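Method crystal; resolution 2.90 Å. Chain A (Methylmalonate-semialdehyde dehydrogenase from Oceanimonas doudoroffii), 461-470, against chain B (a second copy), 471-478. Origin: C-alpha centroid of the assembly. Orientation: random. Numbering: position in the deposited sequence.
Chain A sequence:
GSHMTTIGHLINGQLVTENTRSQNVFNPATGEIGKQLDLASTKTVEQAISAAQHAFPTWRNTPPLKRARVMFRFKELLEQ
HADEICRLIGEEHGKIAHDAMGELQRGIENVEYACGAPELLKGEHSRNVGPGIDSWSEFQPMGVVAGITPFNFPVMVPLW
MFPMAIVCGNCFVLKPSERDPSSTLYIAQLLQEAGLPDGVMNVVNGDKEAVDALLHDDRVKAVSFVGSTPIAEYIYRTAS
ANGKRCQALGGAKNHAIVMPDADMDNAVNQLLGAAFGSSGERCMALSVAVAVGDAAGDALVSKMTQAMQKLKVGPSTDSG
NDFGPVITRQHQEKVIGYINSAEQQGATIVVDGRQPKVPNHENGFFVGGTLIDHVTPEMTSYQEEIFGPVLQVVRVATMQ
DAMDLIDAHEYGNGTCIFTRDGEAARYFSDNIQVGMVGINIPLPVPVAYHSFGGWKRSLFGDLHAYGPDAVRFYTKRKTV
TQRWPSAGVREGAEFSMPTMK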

# COMPACT_ATOMS: atom_id res chain seq x y z
N GLY A 461 14.48 -3.12 18.82
CA GLY A 461 13.27 -3.64 18.18
C GLY A 461 13.35 -3.59 16.66
O GLY A 461 14.40 -3.24 16.08
N ASP A 462 12.23 -3.92 16.02
CA ASP A 462 12.10 -3.87 14.55
C ASP A 462 10.96 -3.00 14.02
O ASP A 462 10.83 -2.87 12.80
CB ASP A 462 11.99 -5.30 13.98
CG ASP A 462 10.91 -6.14 14.65
OD1 ASP A 462 9.95 -5.55 15.18
OD2 ASP A 462 11.03 -7.38 14.68
N LEU A 463 10.15 -2.42 14.89
CA LEU A 463 9.12 -1.47 14.49
C LEU A 463 9.34 -0.17 15.22
O LEU A 463 9.48 -0.16 16.45
CB LEU A 463 7.72 -1.99 14.82
CG LEU A 463 7.29 -3.17 13.96
CD1 LEU A 463 6.06 -3.80 14.56
CD2 LEU A 463 7.03 -2.74 12.53
N HIS A 464 9.32 0.93 14.48
CA HIS A 464 9.68 2.22 15.03
C HIS A 464 8.51 2.95 15.64
O HIS A 464 7.41 2.44 15.65
CB HIS A 464 10.37 3.00 13.94
CG HIS A 464 11.66 2.38 13.54
ND1 HIS A 464 12.58 3.01 12.72
CD2 HIS A 464 12.21 1.19 13.87
CE1 HIS A 464 13.63 2.23 12.57
NE2 HIS A 464 13.43 1.11 13.25
N ALA A 465 8.79 4.12 16.20
CA ALA A 465 7.80 4.91 16.94
C ALA A 465 6.90 5.68 16.00
O ALA A 465 7.33 6.15 14.94
CB ALA A 465 8.47 5.87 17.91
N TYR A 466 5.62 5.73 16.43
CA TYR A 466 4.49 6.44 15.82
C TYR A 466 4.34 6.10 14.36
O TYR A 466 4.97 5.19 13.89
CB TYR A 466 4.47 7.95 16.17
CG TYR A 466 5.55 8.91 15.66
CD1 TYR A 466 5.43 9.51 14.43
CD2 TYR A 466 6.59 9.33 16.48
CE1 TYR A 466 6.35 10.44 13.98
CE2 TYR A 466 7.51 10.27 16.04
CZ TYR A 466 7.39 10.82 14.78
OH TYR A 466 8.29 11.75 14.30
N GLY A 467 3.46 6.78 13.64
CA GLY A 467 3.37 6.60 12.19
C GLY A 467 2.84 5.24 11.79
O GLY A 467 2.10 4.64 12.56
N PRO A 468 3.24 4.74 10.58
CA PRO A 468 2.78 3.42 10.12
C PRO A 468 3.23 2.23 10.96
O PRO A 468 2.47 1.27 11.17
CB PRO A 468 3.39 3.31 8.73
CG PRO A 468 3.61 4.73 8.32
CD PRO A 468 4.12 5.36 9.57
N ASP A 469 4.47 2.27 11.43
CA ASP A 469 4.98 1.20 12.24
C ASP A 469 4.22 1.03 13.52
O ASP A 469 4.08 -0.10 13.99
CB ASP A 469 6.45 1.42 12.53
CG ASP A 469 7.30 1.15 11.32
OD1 ASP A 469 6.77 1.01 10.21
OD2 ASP A 469 8.53 1.03 11.45
N ALA A 470 3.69 2.12 14.08
CA ALA A 470 2.90 2.02 15.30
C ALA A 470 1.59 1.29 15.06
O ALA A 470 1.07 0.60 15.92
CB ALA A 470 2.65 3.39 15.88
N VAL B 471 9.68 -8.71 4.73
CA VAL B 471 10.39 -7.63 4.07
C VAL B 471 10.79 -6.65 5.15
O VAL B 471 11.89 -6.08 5.09
CB VAL B 471 9.52 -6.90 3.02
CG1 VAL B 471 10.34 -5.91 2.23
CG2 VAL B 471 8.92 -7.88 2.05
N ARG B 472 9.88 -6.47 6.13
CA ARG B 472 10.08 -5.50 7.19
C ARG B 472 11.03 -6.02 8.26
O ARG B 472 11.75 -5.24 8.91
CB ARG B 472 8.76 -5.13 7.81
CG ARG B 472 7.85 -4.39 6.86
CD ARG B 472 8.36 -3.00 6.51
NE ARG B 472 8.11 -2.04 7.58
CZ ARG B 472 9.01 -1.63 8.46
NH1 ARG B 472 10.28 -2.10 8.46
NH2 ARG B 472 8.63 -0.74 9.37
N PHE B 473 11.01 -7.33 8.45
CA PHE B 473 11.89 -7.94 9.41
C PHE B 473 13.32 -7.95 8.90
O PHE B 473 14.25 -7.74 9.68
CB PHE B 473 11.46 -9.35 9.77
CG PHE B 473 12.32 -9.96 10.84
CD1 PHE B 473 12.18 -9.56 12.17
CD2 PHE B 473 13.31 -10.87 10.52
CE1 PHE B 473 12.99 -10.08 13.15
CE2 PHE B 473 14.12 -11.40 11.51
CZ PHE B 473 13.97 -11.00 12.82
N TYR B 474 13.50 -8.20 7.60
CA TYR B 474 14.82 -8.24 7.00
C TYR B 474 15.31 -6.87 6.46
O TYR B 474 16.27 -6.81 5.72
CB TYR B 474 14.84 -9.28 5.89
CG TYR B 474 14.64 -10.72 6.34
CD1 TYR B 474 15.33 -11.24 7.41
CD2 TYR B 474 13.80 -11.57 5.63
CE1 TYR B 474 15.17 -12.57 7.78
CE2 TYR B 474 13.63 -12.90 5.99
CZ TYR B 474 14.32 -13.40 7.07
OH TYR B 474 14.15 -14.72 7.45
N THR B 475 14.66 -5.77 6.83
CA THR B 475 15.18 -4.45 6.49
C THR B 475 14.91 -3.52 7.63
O THR B 475 14.07 -3.78 8.46
CB THR B 475 14.50 -3.86 5.26
OG1 THR B 475 13.09 -3.74 5.50
CG2 THR B 475 14.76 -4.73 4.02
N LYS B 476 15.62 -2.40 7.65
CA LYS B 476 15.47 -1.41 8.72
C LYS B 476 15.07 -0.07 8.12
O LYS B 476 15.59 0.33 7.08
CB LYS B 476 16.73 -1.31 9.59
CG LYS B 476 18.04 -1.31 8.84
CD LYS B 476 19.21 -1.26 9.81
CE LYS B 476 20.56 -1.28 9.06
NZ LYS B 476 21.76 -1.09 9.95
N ARG B 477 14.12 0.59 8.77
CA ARG B 477 13.55 1.84 8.24
C ARG B 477 14.55 2.97 8.37
O ARG B 477 15.13 3.18 9.45
CB ARG B 477 12.28 2.22 9.01
CG ARG B 477 11.65 3.55 8.60
CD ARG B 477 10.42 3.92 9.45
NE ARG B 477 9.25 3.08 9.18
CZ ARG B 477 8.47 3.19 8.11
NH1 ARG B 477 8.70 4.11 7.18
NH2 ARG B 477 7.43 2.38 7.96
N LYS B 478 14.73 3.68 7.25
CA LYS B 478 15.47 4.94 7.22
C LYS B 478 14.50 5.99 6.76
O LYS B 478 13.74 5.73 5.85
CB LYS B 478 16.68 4.89 6.27
CG LYS B 478 17.50 6.19 6.26
CD LYS B 478 18.73 6.10 5.38
CE LYS B 478 19.92 5.44 6.09
NZ LYS B 478 21.13 5.34 5.21
O HOH W 1 13.73 4.88 10.98

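A single buried carboxylate, that of Asp A469, holds the two stretches together by receiving two arginines from chain B. Asp A469 lies on the helical part of its stretch with its CA-to-CB bond toward chain B; chi1 of -74° (m) and chi2 of 12° present both oxygens to the partner. Arg B477 grips the carboxylate side-on: its NH2 donates to Asp A469 OD1 at 2.7 Å and its NE to Asp A469 OD2 at 3.1 Å, with N-H...O angles of 159° and 173°. The near-linear pair requires the guanidinium edge to meet the carboxylate, and the side chain is built for it: chi1 and chi2 are both t, extending the chain from the strand, and then chi3 (m, -71°) and chi4 (-76°) turn the NE-NH2 edge onto the acid.

Arg B472 reaches the same group differently. It starts from the end of a helix, and its chi1, chi2 and chi3 are all m, a coiled path that delivers NH2 to 2.7 Å from both Asp A469 OD1 and Asp A469 OD2. These two hydrogen bonds are weak, with angles of 136° and 116°: the carboxylate lies nearly in line with the CZ-NH2 bond, so neither N-H points squarely at an oxygen; charge attraction in the salt bridge does not depend on such strict alignment. One carboxylate thus answers two guanidinium groups. Asp A469 also ties down its own loop, since His A464 N donates to Asp A469 OD2 at 3.1 Å and 172°, so OD2 serves the fold as well as the interface.

Around this centre the packing is looser. Leu A463, chi1 m and chi2 t, points sideways at CB, yet its CD2 comes to 4.1 Å from Arg B472 NH2, while Pro A468 CB lies 4.2 Å from Arg B477 NH2; both put carbon beside the guanidinium groups without competing for their hydrogens. His A464, chi1 m, sets its ring ND1 3.8 Å from Arg B477 CB. Water 1 joins the two chains there, 2.8 Å from His A464 ND1 and donating to Arg B477 O at 2.7 Å.

At the other end, the CA-to-CB bond of Asp A462 (chi1 p) points toward chain B, and its carboxylate reaches Phe B473, whose chi1 is t and whose ring comes nearer although its CB points sideways. Asp A462 OD2 meets the ring edge, 3.5 Å from Phe B473 CD1, where the weakly positive ring hydrogens suit an acidic oxygen. Altogether 356 Å² is buried, and Arg B477 has the largest covered area.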